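Local coordinates for protein aspartate aminotransferase, mitochondrial (Trypanosoma brucei brucei, PDB 4W5K) that probably transfers amino groups between aspartate and 2-oxoglutarate, working as a homodimer with pyridoxal 5'-phosphate as its cofactor, at residues S242-C254 with P286-K298. The protein carries 1 engineered substitution. Sequence-based numbering, arbitrary orientation.
Sequences SFSANFGLYGHRC and PLYGAWVVSSILK. Engineered in segment 242-254: Ala245 (natural residue Lys). With PLP (pyridoxal-5'-phosphate), chain C.
Val293 sets its CG2 methyl squarely over the ring of Phe247, a CH-pi contact 3.8 Å from the ring centroid and only 9° off the normal. Val293 CG2 also meets Leu249 CD1 at 3.6 Å; a chi1 of 169° places CG1 anti to the backbone N and turns CG2 toward the loop. Ile296 comes in at the edge of the Phe247 ring, Ile296 CD1 lying 3.7 Å from Phe247 CE2, and Trp306 of helix 300-331 stacks on the same phenyl. One turn back toward the N-terminal end of helix 287-297, the bare backbone of Gly289 lets Cys254 SG rest 3.6 Å from Gly289 C. At the dimer-facing end the rings of His252 and Tyr288 overlap obliquely, planes at 31°, with Tyr288 CD1 over the imidazole centre. One water joins His252 NE2 to Tyr288 OH; another donates to both His252 O and Pro286 O. The loop's far side carries Ser242, Ser244 and Arg253 to the cofactor phosphate, Arg253 NH2 reaching PLP O2P at 2.8 Å. The helix thus supports the cofactor loop through apolar and ring contacts plus bridging waters, leaving the hydrogen-bonding groups of those three residues for the phosphate.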
ATOM      1  N   SER A 242      -4.125 -12.649   5.114  1.00 16.26           N
ATOM      2  CA  SER A 242      -4.295 -11.388   5.848  1.00 16.17           C
ATOM      3  C   SER A 242      -3.890 -11.489   7.313  1.00 15.56           C
ATOM      4  O   SER A 242      -4.234 -12.459   7.999  1.00 19.25           O
ATOM      5  CB  SER A 242      -5.761 -10.924   5.766  1.00 17.22           C
ATOM      6  OG  SER A 242      -5.975  -9.784   6.588  1.00 16.39           O
ATOM      7  N   PHE A 243      -3.187 -10.464   7.801  1.00 15.61           N
ATOM      8  CA  PHE A 243      -2.885 -10.361   9.218  1.00 17.21           C
ATOM      9  C   PHE A 243      -3.726  -9.315   9.917  1.00 16.59           C
ATOM     10  O   PHE A 243      -3.493  -8.999  11.098  1.00 18.18           O
ATOM     11  CB  PHE A 243      -1.377 -10.098   9.394  1.00 19.75           C
ATOM     12  CG  PHE A 243      -0.549 -11.250   8.926  1.00 19.54           C
ATOM     13  CD1 PHE A 243      -0.628 -12.474   9.578  1.00 21.27           C
ATOM     14  CD2 PHE A 243       0.224 -11.160   7.782  1.00 18.89           C
ATOM     15  CE1 PHE A 243       0.101 -13.573   9.120  1.00 27.80           C
ATOM     16  CE2 PHE A 243       0.971 -12.253   7.332  1.00 21.03           C
ATOM     17  CZ  PHE A 243       0.909 -13.455   7.998  1.00 22.45           C
ATOM     18  N   SER A 244      -4.746  -8.820   9.224  1.00 16.44           N
ATOM     19  CA  SER A 244      -5.584  -7.759   9.777  1.00 17.51           C
ATOM     20  C   SER A 244      -6.392  -8.207  10.975  1.00 16.90           C
ATOM     21  O   SER A 244      -6.315  -7.605  12.043  1.00 17.84           O
ATOM     22  CB  SER A 244      -6.520  -7.205   8.696  1.00 14.88           C
ATOM     23  OG  SER A 244      -5.768  -6.535   7.685  1.00 16.23           O
ATOM     24  N   ALA A 245      -7.175  -9.275  10.814  1.00 16.11           N
ATOM     25  CA  ALA A 245      -7.986  -9.702  11.955  1.00 17.30           C
ATOM     26  C   ALA A 245      -7.180 -10.492  12.999  1.00 17.68           C
ATOM     27  O   ALA A 245      -7.370 -10.296  14.216  1.00 19.20           O
ATOM     28  CB  ALA A 245      -9.173 -10.521  11.463  1.00 17.66           C
ATOM     29  N   ASN A 246      -6.332 -11.424  12.563  1.00 18.72           N
ATOM     30  CA  ASN A 246      -5.735 -12.322  13.549  1.00 16.85           C
ATOM     31  C   ASN A 246      -4.625 -11.676  14.376  1.00 22.49           C
ATOM     32  O   ASN A 246      -4.287 -12.177  15.455  1.00 20.35           O
ATOM     33  CB  ASN A 246      -5.261 -13.667  12.910  1.00 17.00           C
ATOM     34  CG  ASN A 246      -4.232 -13.514  11.823  1.00 21.90           C
ATOM     35  OD1 ASN A 246      -3.742 -12.430  11.551  1.00 17.10           O
ATOM     36  ND2 ASN A 246      -3.899 -14.642  11.184  1.00 18.30           N
ATOM     37  N   PHE A 247      -4.099 -10.538  13.916  1.00 20.16           N
ATOM     38  CA  PHE A 247      -3.210  -9.739  14.786  1.00 18.63           C
ATOM     39  C   PHE A 247      -3.813  -8.395  15.182  1.00 18.09           C
ATOM     40  O   PHE A 247      -3.176  -7.601  15.896  1.00 19.34           O
ATOM     41  CB  PHE A 247      -1.863  -9.510  14.101  1.00 17.67           C
ATOM     42  CG  PHE A 247      -0.939 -10.705  14.129  1.00 16.80           C
ATOM     43  CD1 PHE A 247      -0.964 -11.641  13.091  1.00 17.14           C
ATOM     44  CD2 PHE A 247      -0.023 -10.860  15.171  1.00 20.41           C
ATOM     45  CE1 PHE A 247      -0.104 -12.741  13.093  1.00 16.97           C
ATOM     46  CE2 PHE A 247       0.847 -11.953  15.200  1.00 20.09           C
ATOM     47  CZ  PHE A 247       0.806 -12.899  14.145  1.00 18.81           C
ATOM     48  N   GLY A 248      -5.040  -8.131  14.738  1.00 17.72           N
ATOM     49  CA  GLY A 248      -5.674  -6.852  15.018  1.00 19.50           C
ATOM     50  C   GLY A 248      -4.934  -5.683  14.340  1.00 19.01           C
ATOM     51  O   GLY A 248      -4.954  -4.559  14.845  1.00 22.02           O
ATOM     52  N   LEU A 249      -4.297  -5.969  13.213  1.00 17.66           N
ATOM     53  CA  LEU A 249      -3.428  -4.977  12.537  1.00 18.83           C
ATOM     54  C   LEU A 249      -4.087  -4.285  11.359  1.00 22.02           C
ATOM     55  O   LEU A 249      -3.382  -3.642  10.559  1.00 23.76           O
ATOM     56  CB  LEU A 249      -2.131  -5.636  12.044  1.00 18.80           C
ATOM     57  CG  LEU A 249      -1.104  -5.992  13.119  1.00 19.78           C
ATOM     58  CD1 LEU A 249      -0.020  -6.872  12.511  1.00 19.60           C
ATOM     59  CD2 LEU A 249      -0.497  -4.737  13.752  1.00 20.11           C
ATOM     60  N   TYR A 250      -5.414  -4.384  11.274  1.00 18.61           N
ATOM     61  CA  TYR A 250      -6.228  -3.850  10.174  1.00 18.78           C
ATOM     62  C   TYR A 250      -5.629  -2.671   9.398  1.00 16.34           C
ATOM     63  O   TYR A 250      -5.222  -2.813   8.224  1.00 18.73           O
ATOM     64  CB  TYR A 250      -7.602  -3.431  10.725  1.00 19.31           C
ATOM     65  CG  TYR A 250      -8.348  -4.526  11.477  1.00 18.83           C
ATOM     66  CD1 TYR A 250      -9.119  -5.465  10.784  1.00 19.47           C
ATOM     67  CD2 TYR A 250      -8.328  -4.591  12.870  1.00 18.59           C
ATOM     68  CE1 TYR A 250      -9.817  -6.464  11.467  1.00 20.82           C
ATOM     69  CE2 TYR A 250      -9.044  -5.588  13.557  1.00 19.89           C
ATOM     70  CZ  TYR A 250      -9.769  -6.512  12.845  1.00 20.02           C
ATOM     71  OH  TYR A 250     -10.473  -7.484  13.509  1.00 19.57           O
ATOM     72  N   GLY A 251      -5.548  -1.520  10.057  1.00 16.87           N
ATOM     73  CA  GLY A 251      -5.134  -0.304   9.369  1.00 18.30           C
ATOM     74  C   GLY A 251      -3.655  -0.210   9.050  1.00 18.70           C
ATOM     75  O   GLY A 251      -3.227   0.711   8.345  1.00 17.92           O
ATOM     76  N   HIS A 252      -2.855  -1.146   9.538  1.00 17.06           N
ATOM     77  CA  HIS A 252      -1.433  -1.090   9.200  1.00 18.15           C
ATOM     78  C   HIS A 252      -1.093  -1.800   7.866  1.00 17.30           C
ATOM     79  O   HIS A 252       0.038  -1.674   7.366  1.00 21.12           O
ATOM     80  CB  HIS A 252      -0.615  -1.637  10.367  1.00 20.70           C
ATOM     81  CG  HIS A 252      -0.551  -0.696  11.529  1.00 21.11           C
ATOM     82  ND1 HIS A 252      -0.030   0.577  11.420  1.00 20.19           N
ATOM     83  CD2 HIS A 252      -0.953  -0.826  12.819  1.00 21.79           C
ATOM     84  CE1 HIS A 252      -0.089   1.181  12.596  1.00 24.47           C
ATOM     85  NE2 HIS A 252      -0.647   0.347  13.464  1.00 22.13           N
ATOM     86  N   ARG A 253      -2.088  -2.494   7.321  1.00 16.33           N
ATOM     87  CA  ARG A 253      -2.087  -3.090   5.977  1.00 16.20           C
ATOM     88  C   ARG A 253      -0.997  -4.137   5.805  1.00 18.62           C
ATOM     89  O   ARG A 253      -0.044  -3.947   5.024  1.00 22.21           O
ATOM     90  CB  ARG A 253      -1.936  -1.998   4.906  1.00 17.53           C
ATOM     91  CG  ARG A 253      -2.867  -0.780   5.072  1.00 16.63           C
ATOM     92  CD  ARG A 253      -4.344  -1.190   5.337  1.00 15.59           C
ATOM     93  NE  ARG A 253      -4.931  -1.903   4.194  1.00 17.91           N
ATOM     94  CZ  ARG A 253      -5.449  -3.127   4.253  1.00 16.60           C
ATOM     95  NH1 ARG A 253      -5.467  -3.814   5.397  1.00 17.30           N
ATOM     96  NH2 ARG A 253      -5.947  -3.689   3.147  1.00 14.89           N
ATOM     97  N   CYS A 254      -1.182  -5.259   6.497  1.00 16.39           N
ATOM     98  CA  CYS A 254      -0.172  -6.289   6.573  1.00 16.41           C
ATOM     99  C   CYS A 254      -0.751  -7.609   6.082  1.00 18.25           C
ATOM    100  O   CYS A 254      -1.746  -8.091   6.634  1.00 16.07           O
ATOM    101  CB  CYS A 254       0.318  -6.439   8.014  1.00 17.13           C
ATOM    102  SG  CYS A 254       1.638  -7.616   8.236  1.00 20.87           S
ATOM    103  N   PRO A 286       4.590  -1.276   3.638  1.00 18.92           N
ATOM    104  CA  PRO A 286       4.748  -0.599   4.928  1.00 20.07           C
ATOM    105  C   PRO A 286       5.357  -1.512   5.983  1.00 18.57           C
ATOM    106  O   PRO A 286       4.974  -2.690   6.155  1.00 20.22           O
ATOM    107  CB  PRO A 286       3.323  -0.179   5.286  1.00 19.56           C
ATOM    108  CG  PRO A 286       2.410  -1.120   4.502  1.00 17.32           C
ATOM    109  CD  PRO A 286       3.182  -1.428   3.233  1.00 17.36           C
ATOM    110  N   LEU A 287       6.314  -0.940   6.698  1.00 17.36           N
ATOM    111  CA  LEU A 287       7.101  -1.640   7.707  1.00 17.63           C
ATOM    112  C   LEU A 287       6.360  -2.165   8.927  1.00 18.42           C
ATOM    113  O   LEU A 287       6.705  -3.243   9.427  1.00 20.51           O
ATOM    114  CB  LEU A 287       8.181  -0.704   8.241  1.00 18.34           C
ATOM    115  CG  LEU A 287       9.270  -0.258   7.265  1.00 18.53           C
ATOM    116  CD1 LEU A 287       9.949   0.948   7.849  1.00 18.19           C
ATOM    117  CD2 LEU A 287      10.276  -1.390   7.023  1.00 21.91           C
ATOM    118  N   TYR A 288       5.410  -1.385   9.451  1.00 20.33           N
ATOM    119  CA  TYR A 288       4.970  -1.558  10.851  1.00 23.06           C
ATOM    120  C   TYR A 288       4.393  -2.944  11.122  1.00 20.51           C
ATOM    121  O   TYR A 288       4.805  -3.630  12.065  1.00 20.75           O
ATOM    122  CB  TYR A 288       3.940  -0.490  11.220  1.00 22.31           C
ATOM    123  CG  TYR A 288       3.525  -0.516  12.679  1.00 22.48           C
ATOM    124  CD1 TYR A 288       2.431  -1.254  13.087  1.00 22.73           C
ATOM    125  CD2 TYR A 288       4.225   0.202  13.632  1.00 28.75           C
ATOM    126  CE1 TYR A 288       2.034  -1.276  14.397  1.00 28.06           C
ATOM    127  CE2 TYR A 288       3.839   0.184  14.948  1.00 35.13           C
ATOM    128  CZ  TYR A 288       2.742  -0.565  15.321  1.00 35.75           C
ATOM    129  OH  TYR A 288       2.311  -0.613  16.631  1.00 42.03           O
ATOM    130  N   GLY A 289       3.448  -3.349  10.272  1.00 20.83           N
ATOM    131  CA  GLY A 289       2.798  -4.646  10.445  1.00 21.61           C
ATOM    132  C   GLY A 289       3.809  -5.781  10.367  1.00 23.91           C
ATOM    133  O   GLY A 289       3.781  -6.709  11.178  1.00 22.18           O
ATOM    134  N   ALA A 290       4.712  -5.696   9.397  1.00 18.59           N
ATOM    135  CA  ALA A 290       5.718  -6.731   9.183  1.00 20.62           C
ATOM    136  C   ALA A 290       6.671  -6.855  10.363  1.00 23.16           C
ATOM    137  O   ALA A 290       7.042  -7.960  10.746  1.00 23.66           O
ATOM    138  CB  ALA A 290       6.504  -6.451   7.872  1.00 20.26           C
ATOM    139  N   TRP A 291       7.052  -5.725  10.957  1.00 19.13           N
ATOM    140  CA  TRP A 291       7.862  -5.734  12.159  1.00 19.19           C
ATOM    141  C   TRP A 291       7.189  -6.506  13.286  1.00 21.00           C
ATOM    142  O   TRP A 291       7.794  -7.354  13.945  1.00 23.39           O
ATOM    143  CB  TRP A 291       8.099  -4.313  12.653  1.00 22.34           C
ATOM    144  CG  TRP A 291       9.167  -3.544  11.966  1.00 23.81           C
ATOM    145  CD1 TRP A 291      10.213  -4.028  11.227  1.00 22.14           C
ATOM    146  CD2 TRP A 291       9.295  -2.120  11.986  1.00 23.22           C
ATOM    147  NE1 TRP A 291      11.004  -2.961  10.795  1.00 23.41           N
ATOM    148  CE2 TRP A 291      10.451  -1.789  11.252  1.00 23.64           C
ATOM    149  CE3 TRP A 291       8.540  -1.092  12.564  1.00 25.45           C
ATOM    150  CZ2 TRP A 291      10.866  -0.460  11.064  1.00 27.16           C
ATOM    151  CZ3 TRP A 291       8.957   0.224  12.388  1.00 25.78           C
ATOM    152  CH2 TRP A 291      10.108   0.524  11.643  1.00 25.86           C
ATOM    153  N   VAL A 292       5.918  -6.190  13.483  1.00 20.93           N
ATOM    154  CA  VAL A 292       5.130  -6.749  14.586  1.00 20.54           C
ATOM    155  C   VAL A 292       4.944  -8.257  14.424  1.00 23.18           C
ATOM    156  O   VAL A 292       5.171  -9.020  15.368  1.00 23.92           O
ATOM    157  CB  VAL A 292       3.753  -6.075  14.675  1.00 21.09           C
ATOM    158  CG1 VAL A 292       2.800  -6.898  15.596  1.00 20.26           C
ATOM    159  CG2 VAL A 292       3.897  -4.655  15.183  1.00 24.31           C
ATOM    160  N   VAL A 293       4.562  -8.678  13.215  1.00 19.74           N
ATOM    161  CA  VAL A 293       4.267 -10.098  12.991  1.00 21.32           C
ATOM    162  C   VAL A 293       5.576 -10.891  13.065  1.00 21.12           C
ATOM    163  O   VAL A 293       5.635 -11.939  13.705  1.00 22.06           O
ATOM    164  CB  VAL A 293       3.535 -10.300  11.668  1.00 19.73           C
ATOM    165  CG1 VAL A 293       3.458 -11.784  11.289  1.00 19.59           C
ATOM    166  CG2 VAL A 293       2.109  -9.738  11.778  1.00 18.83           C
ATOM    167  N   SER A 294       6.643 -10.356  12.471  1.00 22.30           N
ATOM    168  CA  SER A 294       7.925 -11.058  12.493  1.00 23.40           C
ATOM    169  C   SER A 294       8.462 -11.210  13.927  1.00 29.82           C
ATOM    170  O   SER A 294       8.979 -12.276  14.313  1.00 28.83           O
ATOM    171  CB  SER A 294       8.933 -10.329  11.588  1.00 25.91           C
ATOM    172  OG  SER A 294      10.211 -10.937  11.664  1.00 29.25           O
ATOM    173  N   SER A 295       8.312 -10.151  14.717  1.00 24.47           N
ATOM    174  CA  SER A 295       8.754 -10.135  16.100  1.00 26.71           C
ATOM    175  C   SER A 295       8.000 -11.170  16.928  1.00 25.31           C
ATOM    176  O   SER A 295       8.584 -11.892  17.732  1.00 28.71           O
ATOM    177  CB  SER A 295       8.555  -8.746  16.688  1.00 29.21           C
ATOM    178  OG  SER A 295       8.794  -8.741  18.086  1.00 32.64           O
ATOM    179  N   ILE A 296       6.694 -11.227  16.722  1.00 23.24           N
ATOM    180  CA  ILE A 296       5.881 -12.145  17.509  1.00 26.01           C
ATOM    181  C   ILE A 296       6.184 -13.583  17.129  1.00 24.96           C
ATOM    182  O   ILE A 296       6.403 -14.411  18.000  1.00 29.85           O
ATOM    183  CB  ILE A 296       4.385 -11.858  17.348  1.00 24.55           C
ATOM    184  CG1 ILE A 296       4.027 -10.553  18.067  1.00 23.63           C
ATOM    185  CG2 ILE A 296       3.563 -13.015  17.903  1.00 25.16           C
ATOM    186  CD1 ILE A 296       2.627  -9.991  17.732  1.00 24.96           C
ATOM    187  N   LEU A 297       6.243 -13.877  15.834  1.00 24.75           N
ATOM    188  CA  LEU A 297       6.356 -15.268  15.393  1.00 23.48           C
ATOM    189  C   LEU A 297       7.752 -15.843  15.637  1.00 27.14           C
ATOM    190  O   LEU A 297       7.915 -17.058  15.744  1.00 28.45           O
ATOM    191  CB  LEU A 297       5.979 -15.395  13.921  1.00 23.01           C
ATOM    192  CG  LEU A 297       4.488 -15.181  13.648  1.00 21.73           C
ATOM    193  CD1 LEU A 297       4.213 -15.207  12.136  1.00 21.99           C
ATOM    194  CD2 LEU A 297       3.610 -16.205  14.436  1.00 27.25           C
ATOM    195  N   LYS A 298       8.757 -14.980  15.769  1.00 27.92           N
ATOM    196  CA  LYS A 298      10.102 -15.477  16.100  1.00 31.08           C
ATOM    197  C   LYS A 298      10.374 -15.599  17.606  1.00 33.47           C
ATOM    198  O   LYS A 298      11.449 -16.040  18.016  1.00 37.30           O
ATOM    199  CB  LYS A 298      11.172 -14.583  15.446  1.00 29.51           C
ATOM    200  CG  LYS A 298      11.217 -14.778  13.926  1.00 31.92           C
ATOM    201  CD  LYS A 298      12.171 -13.826  13.234  1.00 38.17           C
ATOM    202  CE  LYS A 298      13.120 -14.594  12.309  1.00 44.46           C
ATOM    203  NZ  LYS A 298      12.414 -15.343  11.216  1.00 43.47           N
TER
HETATM  204  N1  PLP C 500     -10.859 -11.208   2.060  0.88 19.62           N
HETATM  205  C2  PLP C 500     -11.857 -11.401   2.986  0.88 20.42           C
HETATM  206  C2A PLP C 500     -12.704 -12.627   2.865  0.88 15.88           C
HETATM  207  C3  PLP C 500     -12.068 -10.476   4.008  0.88 18.73           C
HETATM  208  O3  PLP C 500     -13.067 -10.639   4.929  0.88 22.99           O
HETATM  209  C4  PLP C 500     -11.259  -9.351   4.095  0.88 23.74           C
HETATM  210  C4A PLP C 500     -11.359  -8.500   5.330  0.88 32.47           C
HETATM  211  O4A PLP C 500     -12.313  -7.723   5.440  0.88 36.77           O
HETATM  212  C5  PLP C 500     -10.245  -9.153   3.159  0.88 25.13           C
HETATM  213  C6  PLP C 500     -10.040 -10.097   2.151  0.88 24.08           C
HETATM  214  C5A PLP C 500      -9.363  -7.915   3.215  0.88 25.39           C
HETATM  215  O4P PLP C 500      -8.412  -8.026   4.237  0.88 19.87           O
HETATM  216  P   PLP C 500      -7.291  -6.964   4.437  0.88 15.20           P
HETATM  217  O1P PLP C 500      -7.742  -5.894   5.385  0.88 19.75           O
HETATM  218  O2P PLP C 500      -6.910  -6.365   3.106  0.88 13.41           O
HETATM  219  O3P PLP C 500      -6.136  -7.742   5.024  0.88 20.06           O
HETATM  220  O   HOH W   1      -0.085   1.118  16.203  1.00 26.48           O
HETATM  221  O   HOH W   2       2.502  -3.292   7.555  1.00 29.52           O